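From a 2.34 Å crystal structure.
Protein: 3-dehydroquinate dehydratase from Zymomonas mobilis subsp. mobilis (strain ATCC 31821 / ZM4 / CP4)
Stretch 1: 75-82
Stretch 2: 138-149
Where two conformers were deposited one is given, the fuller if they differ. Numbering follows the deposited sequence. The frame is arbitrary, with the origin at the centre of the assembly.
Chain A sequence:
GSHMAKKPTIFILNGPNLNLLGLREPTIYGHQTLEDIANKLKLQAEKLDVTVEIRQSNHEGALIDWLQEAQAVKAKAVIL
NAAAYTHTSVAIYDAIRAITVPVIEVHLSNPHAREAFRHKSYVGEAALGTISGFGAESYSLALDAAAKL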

# COMPACT_ATOMS: atom_id res chain seq x y z
N ALA A 75 -35.74 -10.70 -20.01
CA ALA A 75 -35.98 -11.12 -18.61
C ALA A 75 -36.21 -9.89 -17.74
O ALA A 75 -35.65 -8.80 -18.04
CB ALA A 75 -34.83 -11.94 -18.09
N LYS A 76 -37.01 -10.05 -16.69
CA LYS A 76 -37.42 -8.95 -15.79
C LYS A 76 -36.27 -8.60 -14.84
O LYS A 76 -36.16 -7.41 -14.47
CB LYS A 76 -38.62 -9.33 -14.94
CG LYS A 76 -39.15 -8.15 -14.13
CD LYS A 76 -40.35 -8.45 -13.32
CE LYS A 76 -41.39 -7.34 -13.35
NZ LYS A 76 -41.02 -6.24 -12.44
N ALA A 77 -35.50 -9.62 -14.42
CA ALA A 77 -34.40 -9.49 -13.42
C ALA A 77 -33.44 -10.69 -13.48
O ALA A 77 -33.79 -11.73 -14.08
CB ALA A 77 -34.98 -9.35 -12.04
N VAL A 78 -32.23 -10.50 -12.95
CA VAL A 78 -31.25 -11.59 -12.67
C VAL A 78 -30.91 -11.55 -11.18
O VAL A 78 -30.60 -10.47 -10.64
CB VAL A 78 -29.97 -11.49 -13.50
CG1 VAL A 78 -28.97 -12.58 -13.13
CG2 VAL A 78 -30.28 -11.54 -14.98
N ILE A 79 -31.02 -12.69 -10.54
CA ILE A 79 -30.50 -12.90 -9.17
C ILE A 79 -29.19 -13.64 -9.39
O ILE A 79 -29.23 -14.68 -10.07
CB ILE A 79 -31.51 -13.68 -8.34
CG1 ILE A 79 -32.81 -12.89 -8.11
CG2 ILE A 79 -30.88 -14.14 -7.05
CD1 ILE A 79 -34.01 -13.75 -7.63
N LEU A 80 -28.08 -13.07 -8.94
CA LEU A 80 -26.72 -13.58 -9.27
C LEU A 80 -25.95 -13.82 -7.98
O LEU A 80 -25.77 -12.88 -7.20
CB LEU A 80 -25.99 -12.56 -10.15
CG LEU A 80 -24.55 -12.94 -10.49
CD1 LEU A 80 -24.50 -14.30 -11.20
CD2 LEU A 80 -23.92 -11.83 -11.33
N ASN A 81 -25.55 -15.06 -7.77
CA ASN A 81 -24.56 -15.49 -6.76
C ASN A 81 -23.35 -16.00 -7.54
O ASN A 81 -23.34 -17.15 -7.93
CB ASN A 81 -25.17 -16.53 -5.82
CG ASN A 81 -24.21 -16.80 -4.69
OD1 ASN A 81 -23.05 -16.45 -4.84
ND2 ASN A 81 -24.68 -17.41 -3.61
N ALA A 82 -22.41 -15.12 -7.86
CA ALA A 82 -21.18 -15.44 -8.64
C ALA A 82 -20.18 -16.23 -7.79
O ALA A 82 -19.13 -16.56 -8.29
CB ALA A 82 -20.58 -14.16 -9.14
N SER A 138 -31.75 -15.63 1.61
CA SER A 138 -31.11 -14.59 0.75
C SER A 138 -31.75 -14.63 -0.65
O SER A 138 -32.14 -13.58 -1.18
CB SER A 138 -29.58 -14.71 0.67
OG SER A 138 -28.94 -14.37 1.91
N TYR A 139 -31.88 -15.80 -1.24
CA TYR A 139 -32.55 -16.00 -2.55
C TYR A 139 -34.04 -15.63 -2.46
O TYR A 139 -34.54 -14.92 -3.35
CB TYR A 139 -32.38 -17.45 -3.02
CG TYR A 139 -30.97 -17.80 -3.42
CD1 TYR A 139 -30.06 -18.28 -2.48
CD2 TYR A 139 -30.55 -17.71 -4.74
CE1 TYR A 139 -28.78 -18.64 -2.84
CE2 TYR A 139 -29.27 -18.08 -5.11
CZ TYR A 139 -28.38 -18.53 -4.16
OH TYR A 139 -27.11 -18.87 -4.50
N SER A 140 -34.76 -16.12 -1.43
CA SER A 140 -36.22 -15.91 -1.32
C SER A 140 -36.51 -14.40 -1.28
O SER A 140 -37.40 -13.95 -2.03
CB SER A 140 -36.85 -16.74 -0.18
OG SER A 140 -37.16 -15.99 0.99
N LEU A 141 -35.76 -13.63 -0.48
CA LEU A 141 -35.88 -12.14 -0.36
C LEU A 141 -35.60 -11.47 -1.71
O LEU A 141 -36.33 -10.51 -2.10
CB LEU A 141 -34.87 -11.63 0.66
CG LEU A 141 -35.19 -11.93 2.13
CD1 LEU A 141 -33.93 -11.82 2.97
CD2 LEU A 141 -36.23 -10.97 2.65
N ALA A 142 -34.57 -11.95 -2.38
CA ALA A 142 -34.14 -11.48 -3.71
C ALA A 142 -35.30 -11.71 -4.68
O ALA A 142 -35.63 -10.79 -5.44
CB ALA A 142 -32.87 -12.21 -4.10
N LEU A 143 -35.96 -12.86 -4.62
CA LEU A 143 -37.04 -13.20 -5.58
C LEU A 143 -38.27 -12.30 -5.31
O LEU A 143 -38.88 -11.87 -6.33
CB LEU A 143 -37.35 -14.70 -5.52
CG LEU A 143 -38.42 -15.19 -6.51
CD1 LEU A 143 -38.21 -14.69 -7.94
CD2 LEU A 143 -38.52 -16.71 -6.50
N ASP A 144 -38.61 -12.00 -4.04
CA ASP A 144 -39.72 -11.06 -3.69
C ASP A 144 -39.36 -9.67 -4.27
O ASP A 144 -40.17 -9.07 -4.94
CB ASP A 144 -39.98 -10.91 -2.18
CG ASP A 144 -40.84 -11.96 -1.48
OD1 ASP A 144 -41.96 -12.29 -1.97
OD2 ASP A 144 -40.42 -12.42 -0.40
N ALA A 145 -38.15 -9.19 -4.01
CA ALA A 145 -37.74 -7.82 -4.41
C ALA A 145 -37.78 -7.69 -5.95
O ALA A 145 -38.18 -6.60 -6.48
CB ALA A 145 -36.37 -7.58 -3.83
N ALA A 146 -37.33 -8.78 -6.61
CA ALA A 146 -37.18 -8.95 -8.07
C ALA A 146 -38.55 -8.96 -8.75
O ALA A 146 -38.68 -8.39 -9.85
CB ALA A 146 -36.41 -10.22 -8.32
N ALA A 147 -39.53 -9.62 -8.13
CA ALA A 147 -40.93 -9.64 -8.61
C ALA A 147 -41.51 -8.21 -8.56
O ALA A 147 -42.27 -7.89 -9.50
CB ALA A 147 -41.75 -10.61 -7.78
N LYS A 148 -41.19 -7.41 -7.53
CA LYS A 148 -41.78 -6.06 -7.31
C LYS A 148 -41.06 -5.01 -8.16
O LYS A 148 -41.42 -3.85 -8.02
CB LYS A 148 -41.73 -5.64 -5.82
CG LYS A 148 -42.57 -6.44 -4.84
CD LYS A 148 -42.32 -6.05 -3.39
CE LYS A 148 -43.33 -6.66 -2.43
NZ LYS A 148 -42.80 -6.72 -1.04
N LEU A 149 -40.11 -5.39 -9.04
CA LEU A 149 -39.24 -4.41 -9.77
C LEU A 149 -39.99 -3.89 -10.99
O LEU A 149 -39.55 -4.14 -12.12
CB LEU A 149 -37.92 -5.05 -10.22
CG LEU A 149 -36.80 -5.02 -9.18
CD1 LEU A 149 -35.52 -5.58 -9.76
CD2 LEU A 149 -36.57 -3.61 -8.64
OXT LEU A 149 -41.03 -3.25 -10.82

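The chain's own C-terminus is part of this contact. Leu149 is the last residue, and its terminal carboxylate is held by the side chain of Lys76. Lys76 NZ donates a hydrogen bond to Leu149 O at 2.6 Å. The second carboxylate oxygen is farther away, with Lys76 NZ 3.4 Å from Leu149 OXT. That pair counts as a salt bridge, but its angle is too poor for a hydrogen bond. The ammonium group therefore sits closer to one oxygen than to the other, and charge attraction adds to the single hydrogen bond.

Lys76 reaches the terminus with an extended start to its side chain. Chi1 and chi2 are both t, chi3 lies between wells at -138°, and chi4 is m. On the way the chain passes the end of the helix, where Lys76 CD lies 3.9 Å from Ala146 O. Lys76 NZ is also 3.6 Å from Ala147 O, a proximity rather than a hydrogen bond.

The rest of the contact is a strand packed on a helix. The strand around Ile79 and helix 138-147 run nearly antiparallel, at 165°, and their axes come within 9.1 Å. With this direction, Ala77 lies beside Ala146, and Asn81 meets the end of the Tyr139 side chain. The alternation of the strand decides which residues take part. Ala77, Ile79 and Asn81 point toward the helix, while Val78 and Leu80 point away and make no contact with it.

Ala77 meets Ala146 where the backbones are close, with their CA atoms 6.1 Å apart. Two methyl groups fill the space between them, and Ala77 CB lies 4.1 Å from Ala146 CB. Leu149 adds a looser apolar contact, with Ala77 CB 4.4 Å from Leu149 CD1. The last residue thus has a polar and an apolar link to the first stretch.

Ile79 is the centre of the apolar packing and has the largest area covered by the other stretch. Its chi1 is m and its chi2 is t. Ile79 CD1 lies 4.0 Å from Ala142 CB, 4.1 Å from Leu143 CB and 4.3 Å from Ala146 CB. It also approaches the helix backbone, at 3.7 Å from Leu143 N. That nitrogen already donates to Tyr139 O within the helix, at 2.8 Å. The small side chain of Ala142 accompanies a close approach here, with the CA atoms of Ile79 and Ala142 6.7 Å apart. Ile79 CG2 lies 4.3 Å from Tyr139 CD2 and also 4.0 Å from Ala142 CB.

Tyr139 closes the far end of the contact. Its CA-to-CB bond points sideways, but the end of the side chain comes nearer to the strand. There Asn81 ND2 donates a hydrogen bond to Tyr139 OH at 3.0 Å, with an N-H...acceptor angle of 143°. Both atoms also have hydrogen bonds elsewhere in the structure. The apolar middle is thus flanked by a polar link at each end.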